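PDB 5NCR: tyrosine phosphatase, which acts as a homodimeric tyrosine phosphatase of the dual-specificity family with triple substrate specificity, and probably dampens host interferon signalling through STAT1. Local coordinates for residues W7-L12 with L171-V176; T85-I90 with A165-Q170. The protein carries 2 engineered substitutions. All coordinates share one frame; numbering follows the deposited sequence.

Contact 1: W7-L12 with L171-V176; sequences WYARLL and LIKMFV
No ring of the two segments enters the seam where Ala9 and Leu12 meet Ile172 and Val176; of the flat groups, Phe175 on the far side of helix 165-177 carries Met174 CG 3.7 Å above one face, offset toward the rim, with Leu171 CD2 at its edge in the ring plane. That cluster packs on Met91 of helix 90-103, and Phe175 also on Met128 of helix 118-134. The seam itself is aliphatic, with no hydrogen bond across it, and centres on Ile172. Its CG2, anti to the backbone N, runs against the backbone of helix 7-12, with Ala9 CA at 3.6 Å from Ile172 CG2. The other branch serves Leu12: Ile172 CG1 lies 3.7 Å from Leu12 CD2. Leu12 CG, anti to its backbone N (chi1 -172°), is set 3.8 Å from Ile172 CD1. Leu12 CD2 also lies 3.7 Å from Val176 CG2. Here the N-terminal helix packs on the last helix of the dual-specificity phosphatase fold, the two short axes passing 9.6 Å apart with their directions 124° from one another. The small Ala9 lets the backbone of its helix come close to Ile172, and Ala9 CB meets the aliphatic stem of Lys173 at CD, 4.2 Å away. Helix 165-177 widens to a pi-type turn at 173-176. From helix 140-158, Phe144 meets Leu12 and Phe147 meets Ile172 and Val176, while Trp7, Tyr8 and Leu11 pack on Lys149, Val145 and Leu148 of the second subunit.

Contact 2: T85-I90 with A165-Q170; sequences TNIASI and ANFRYQ
Gln170 runs out toward the 85-90 loop with its chain extended beyond CG (chi2 -179°), and Ile87 meets it with CG1 between its own backbone N and carbonyl carbon (chi1 59°). The side-chain amide of Gln170 then bonds to the loop backbone at both ends. Its NE2 donates to Thr85 O at 2.8 Å, in the plane of that carbonyl, and its OE1 accepts from Ile87 N at 2.9 Å, nearly straight (175°), the donor tilted somewhat from the amide plane. Ala88 N adds a weak bond to the same OE1 at 3.4 Å, and also donates to Asn86 OD1, closing an Asx turn. Beside these bonds Ile87 CG1 rests 3.5 Å from Gln170 CD. Ile87 CG2 covers one face of the Phe167 ring toward its rim, 4.1 Å from Phe167 CE1, while Thr85 CB lies at the ring edge, in plane. Thr85 OG1 bonds to Asp82. The Phe167 side chain is about 6 Å from a bound phosphate ion, probably from the crystallisation liquor, and touches Arg118, the signature-loop arginine by sequence. The loop, leading from strand 73-76 to helix 90-103, is thus held to the first turns of helix 165-177, with helix 118-134 bordering Phe167.

How the contacts relate
From the N terminus, helix 7-15 comes first, and contact 1 closes the wider loop by joining it to helix 165-177 near the C terminus. The chain then lays down four of the five strands, and after strand 73-76 enters the loop 85-90, which contact 2 ties to the start of that same last helix; strand 108-111 follows the loop. Contact 2 is therefore nested inside contact 1, and helix 165-177 serves both, its first turns for 85-90 and its later ones for 7-12. The two centres are 11 Å apart. They touch through Ala9 CB on Tyr169 CE1 (3.8 Å), Leu171 CG on Ile87 CD1 (4.1 Å) and Met174 CE on Ala88 O (3.2 Å).

Contact 1: W7-L12 with L171-V176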
loop_
_atom_site.group_PDB
_atom_site.type_symbol
_atom_site.label_atom_id
_atom_site.label_comp_id
_atom_site.label_asym_id
_atom_site.label_seq_id
_atom_site.Cartn_x
_atom_site.Cartn_y
_atom_site.Cartn_z
ATOM N N TRP B 7 8.422 10.527 -0.255
ATOM C CA TRP B 7 7.542 9.888 0.712
ATOM C C TRP B 7 6.788 8.731 0.177
ATOM O O TRP B 7 6.666 7.737 0.887
ATOM C CB TRP B 7 6.512 10.868 1.283
ATOM C CG TRP B 7 5.905 10.355 2.549
ATOM C CD1 TRP B 7 4.599 10.023 2.769
ATOM C CD2 TRP B 7 6.611 10.030 3.749
ATOM N NE1 TRP B 7 4.435 9.577 4.061
ATOM C CE2 TRP B 7 5.656 9.577 4.687
ATOM C CE3 TRP B 7 7.960 10.124 4.141
ATOM C CZ2 TRP B 7 6.015 9.166 5.964
ATOM C CZ3 TRP B 7 8.309 9.728 5.413
ATOM C CH2 TRP B 7 7.339 9.282 6.317
ATOM N N TYR B 8 6.145 8.920 -0.993
ATOM C CA TYR B 8 5.354 7.888 -1.636
ATOM C C TYR B 8 6.260 6.702 -2.000
ATOM O O TYR B 8 5.798 5.577 -1.917
ATOM C CB TYR B 8 4.610 8.426 -2.885
ATOM C CG TYR B 8 3.486 9.410 -2.617
ATOM C CD1 TYR B 8 3.002 9.618 -1.325
ATOM C CD2 TYR B 8 2.902 10.132 -3.657
ATOM C CE1 TYR B 8 2.000 10.559 -1.068
ATOM C CE2 TYR B 8 1.888 11.063 -3.415
ATOM C CZ TYR B 8 1.438 11.273 -2.119
ATOM O OH TYR B 8 0.425 12.167 -1.869
ATOM N N ALA B 9 7.541 6.950 -2.376
ATOM C CA ALA B 9 8.477 5.886 -2.747
ATOM C C ALA B 9 8.769 4.995 -1.552
ATOM O O ALA B 9 8.659 3.789 -1.684
ATOM C CB ALA B 9 9.769 6.448 -3.310
ATOM N N ARG B 10 9.049 5.597 -0.376
ATOM C CA ARG B 10 9.326 4.889 0.868
ATOM C C ARG B 10 8.067 4.164 1.369
ATOM O O ARG B 10 8.158 3.034 1.864
ATOM C CB ARG B 10 9.867 5.867 1.931
ATOM N N LEU B 11 6.895 4.808 1.206
ATOM C CA LEU B 11 5.580 4.240 1.555
ATOM C C LEU B 11 5.382 2.933 0.724
ATOM O O LEU B 11 5.059 1.889 1.290
ATOM C CB LEU B 11 4.491 5.250 1.169
ATOM C CG LEU B 11 3.350 5.540 2.116
ATOM C CD1 LEU B 11 3.823 5.844 3.558
ATOM C CD2 LEU B 11 2.577 6.734 1.622
ATOM N N LEU B 12 5.589 3.009 -0.594
ATOM C CA LEU B 12 5.438 1.858 -1.506
ATOM C C LEU B 12 6.473 0.747 -1.244
ATOM O O LEU B 12 6.111 -0.430 -1.249
ATOM C CB LEU B 12 5.433 2.282 -2.986
ATOM C CG LEU B 12 5.092 1.189 -4.030
ATOM C CD1 LEU B 12 3.750 0.464 -3.697
ATOM C CD2 LEU B 12 5.065 1.777 -5.415
ATOM N N LEU B 171 13.219 0.618 -8.702
ATOM C CA LEU B 171 12.092 0.400 -9.619
ATOM C C LEU B 171 10.924 1.325 -9.281
ATOM O O LEU B 171 10.320 1.906 -10.177
ATOM C CB LEU B 171 11.650 -1.071 -9.601
ATOM C CG LEU B 171 12.635 -2.075 -10.217
ATOM C CD1 LEU B 171 12.270 -3.475 -9.843
ATOM C CD2 LEU B 171 12.663 -1.977 -11.722
ATOM N N ILE B 172 10.633 1.498 -7.988
ATOM C CA ILE B 172 9.590 2.437 -7.531
ATOM C C ILE B 172 9.963 3.829 -8.026
ATOM O O ILE B 172 9.133 4.472 -8.641
ATOM C CB ILE B 172 9.340 2.362 -6.006
ATOM C CG1 ILE B 172 8.707 0.996 -5.631
ATOM C CG2 ILE B 172 8.469 3.550 -5.488
ATOM C CD1 ILE B 172 8.866 0.576 -4.180
ATOM N N LYS B 173 11.209 4.271 -7.798
ATOM C CA LYS B 173 11.691 5.605 -8.221
ATOM C C LYS B 173 11.509 5.831 -9.718
ATOM O O LYS B 173 10.969 6.851 -10.142
ATOM C CB LYS B 173 13.175 5.814 -7.873
ATOM C CG LYS B 173 13.495 6.041 -6.404
ATOM C CD LYS B 173 13.028 7.365 -5.826
ATOM C CE LYS B 173 13.961 8.541 -6.044
ATOM N NZ LYS B 173 13.445 9.744 -5.340
ATOM N N MET B 174 11.930 4.855 -10.505
ATOM C CA MET B 174 11.864 4.904 -11.953
ATOM C C MET B 174 10.439 4.845 -12.544
ATOM O O MET B 174 10.147 5.612 -13.451
ATOM C CB MET B 174 12.758 3.778 -12.504
ATOM C CG MET B 174 12.773 3.632 -13.995
ATOM S SD MET B 174 14.260 2.710 -14.481
ATOM C CE MET B 174 15.446 4.103 -14.532
ATOM N N PHE B 175 9.588 3.916 -12.083
ATOM C CA PHE B 175 8.280 3.681 -12.706
ATOM C C PHE B 175 7.079 4.235 -11.943
ATOM O O PHE B 175 5.974 4.321 -12.501
ATOM C CB PHE B 175 8.072 2.191 -13.010
ATOM C CG PHE B 175 9.082 1.630 -13.983
ATOM C CD1 PHE B 175 8.978 1.890 -15.350
ATOM C CD2 PHE B 175 10.131 0.836 -13.538
ATOM C CE1 PHE B 175 9.916 1.372 -16.254
ATOM C CE2 PHE B 175 11.066 0.311 -14.443
ATOM C CZ PHE B 175 10.931 0.552 -15.798
ATOM N N VAL B 176 7.288 4.670 -10.715
ATOM C CA VAL B 176 6.174 5.249 -9.950
ATOM C C VAL B 176 6.386 6.724 -9.760
ATOM O O VAL B 176 5.509 7.502 -10.105
ATOM C CB VAL B 176 5.862 4.505 -8.623
ATOM C CG1 VAL B 176 4.822 5.258 -7.771
ATOM C CG2 VAL B 176 5.436 3.072 -8.900
#

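Contact 2: T85-I90 with A165-Q170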
loop_
_atom_site.group_PDB
_atom_site.type_symbol
_atom_site.label_atom_id
_atom_site.label_comp_id
_atom_site.label_asym_id
_atom_site.label_seq_id
_atom_site.Cartn_x
_atom_site.Cartn_y
_atom_site.Cartn_z
ATOM N N THR B 85 23.968 -2.260 -5.427
ATOM C CA THR B 85 23.939 -2.383 -6.886
ATOM C C THR B 85 22.928 -1.408 -7.531
ATOM O O THR B 85 21.789 -1.296 -7.092
ATOM C CB THR B 85 23.739 -3.843 -7.281
ATOM O OG1 THR B 85 24.963 -4.525 -7.039
ATOM C CG2 THR B 85 23.390 -4.031 -8.728
ATOM N N ASN B 86 23.432 -0.685 -8.558
ATOM C CA ASN B 86 22.732 0.277 -9.397
ATOM C C ASN B 86 22.115 -0.413 -10.635
ATOM O O ASN B 86 22.815 -1.022 -11.440
ATOM C CB ASN B 86 23.695 1.399 -9.824
ATOM C CG ASN B 86 23.041 2.546 -10.561
ATOM O OD1 ASN B 86 21.835 2.768 -10.470
ATOM N ND2 ASN B 86 23.823 3.309 -11.307
ATOM N N ILE B 87 20.801 -0.301 -10.771
ATOM C CA ILE B 87 20.032 -0.876 -11.884
ATOM C C ILE B 87 19.307 0.209 -12.696
ATOM O O ILE B 87 18.655 -0.109 -13.697
ATOM C CB ILE B 87 19.073 -2.020 -11.429
ATOM C CG1 ILE B 87 18.043 -1.534 -10.369
ATOM C CG2 ILE B 87 19.859 -3.235 -10.968
ATOM C CD1 ILE B 87 16.689 -2.206 -10.413
ATOM N N ALA B 88 19.419 1.480 -12.247
ATOM C CA ALA B 88 18.821 2.673 -12.862
ATOM C C ALA B 88 19.272 2.897 -14.299
ATOM O O ALA B 88 18.466 3.372 -15.086
ATOM C CB ALA B 88 19.109 3.913 -12.029
ATOM N N SER B 89 20.528 2.567 -14.666
ATOM C CA SER B 89 20.905 2.741 -16.086
ATOM C C SER B 89 20.706 1.447 -16.919
ATOM O O SER B 89 20.485 1.523 -18.129
ATOM C CB SER B 89 22.299 3.337 -16.243
ATOM O OG SER B 89 23.295 2.557 -15.610
ATOM N N ILE B 90 20.667 0.280 -16.270
ATOM C CA ILE B 90 20.412 -1.003 -16.949
ATOM C C ILE B 90 18.918 -1.129 -17.335
ATOM O O ILE B 90 18.589 -1.596 -18.435
ATOM C CB ILE B 90 20.851 -2.176 -16.027
ATOM C CG1 ILE B 90 22.381 -2.318 -15.989
ATOM C CG2 ILE B 90 20.165 -3.521 -16.379
ATOM C CD1 ILE B 90 22.899 -3.021 -14.706
ATOM N N ALA B 165 15.162 -4.997 -1.442
ATOM C CA ALA B 165 14.582 -3.674 -1.200
ATOM C C ALA B 165 15.290 -2.584 -2.004
ATOM O O ALA B 165 14.629 -1.684 -2.481
ATOM C CB ALA B 165 14.628 -3.350 0.277
ATOM N N ASN B 166 16.616 -2.707 -2.218
ATOM C CA ASN B 166 17.431 -1.778 -3.010
ATOM C C ASN B 166 16.915 -1.690 -4.456
ATOM O O ASN B 166 16.678 -0.590 -4.967
ATOM C CB ASN B 166 18.926 -2.185 -2.957
ATOM C CG ASN B 166 19.834 -1.637 -4.052
ATOM O OD1 ASN B 166 20.584 -2.382 -4.705
ATOM N ND2 ASN B 166 19.820 -0.335 -4.257
ATOM N N PHE B 167 16.692 -2.845 -5.080
ATOM C CA PHE B 167 16.202 -2.968 -6.447
ATOM C C PHE B 167 14.760 -2.502 -6.514
ATOM O O PHE B 167 14.398 -1.804 -7.458
ATOM C CB PHE B 167 16.272 -4.442 -6.920
ATOM C CG PHE B 167 17.642 -5.049 -7.145
ATOM C CD1 PHE B 167 18.804 -4.281 -6.987
ATOM C CD2 PHE B 167 17.775 -6.381 -7.537
ATOM C CE1 PHE B 167 20.070 -4.849 -7.183
ATOM C CE2 PHE B 167 19.044 -6.945 -7.732
ATOM C CZ PHE B 167 20.180 -6.174 -7.563
ATOM N N ARG B 168 13.927 -2.939 -5.549
ATOM C CA ARG B 168 12.511 -2.585 -5.515
ATOM C C ARG B 168 12.358 -1.074 -5.372
ATOM O O ARG B 168 11.516 -0.508 -6.048
ATOM C CB ARG B 168 11.778 -3.339 -4.400
ATOM C CG ARG B 168 10.299 -3.618 -4.709
ATOM C CD ARG B 168 9.680 -4.634 -3.753
ATOM N NE ARG B 168 9.703 -4.155 -2.380
ATOM C CZ ARG B 168 10.518 -4.596 -1.435
ATOM N NH1 ARG B 168 11.392 -5.557 -1.699
ATOM N NH2 ARG B 168 10.456 -4.090 -0.211
ATOM N N TYR B 169 13.199 -0.418 -4.547
ATOM C CA TYR B 169 13.146 1.025 -4.364
ATOM C C TYR B 169 13.539 1.716 -5.679
ATOM O O TYR B 169 12.846 2.636 -6.108
ATOM C CB TYR B 169 14.074 1.483 -3.215
ATOM C CG TYR B 169 14.102 2.987 -3.016
ATOM C CD1 TYR B 169 13.076 3.641 -2.339
ATOM C CD2 TYR B 169 15.162 3.750 -3.496
ATOM C CE1 TYR B 169 13.108 5.022 -2.132
ATOM C CE2 TYR B 169 15.204 5.132 -3.298
ATOM C CZ TYR B 169 14.171 5.766 -2.620
ATOM O OH TYR B 169 14.210 7.126 -2.412
ATOM N N GLN B 170 14.630 1.250 -6.338
ATOM C CA GLN B 170 15.074 1.821 -7.617
ATOM C C GLN B 170 13.970 1.720 -8.695
ATOM O O GLN B 170 13.802 2.646 -9.477
ATOM C CB GLN B 170 16.354 1.159 -8.116
ATOM C CG GLN B 170 17.577 1.528 -7.287
ATOM C CD GLN B 170 18.801 0.858 -7.865
ATOM O OE1 GLN B 170 19.349 1.272 -8.880
ATOM N NE2 GLN B 170 19.262 -0.182 -7.243
#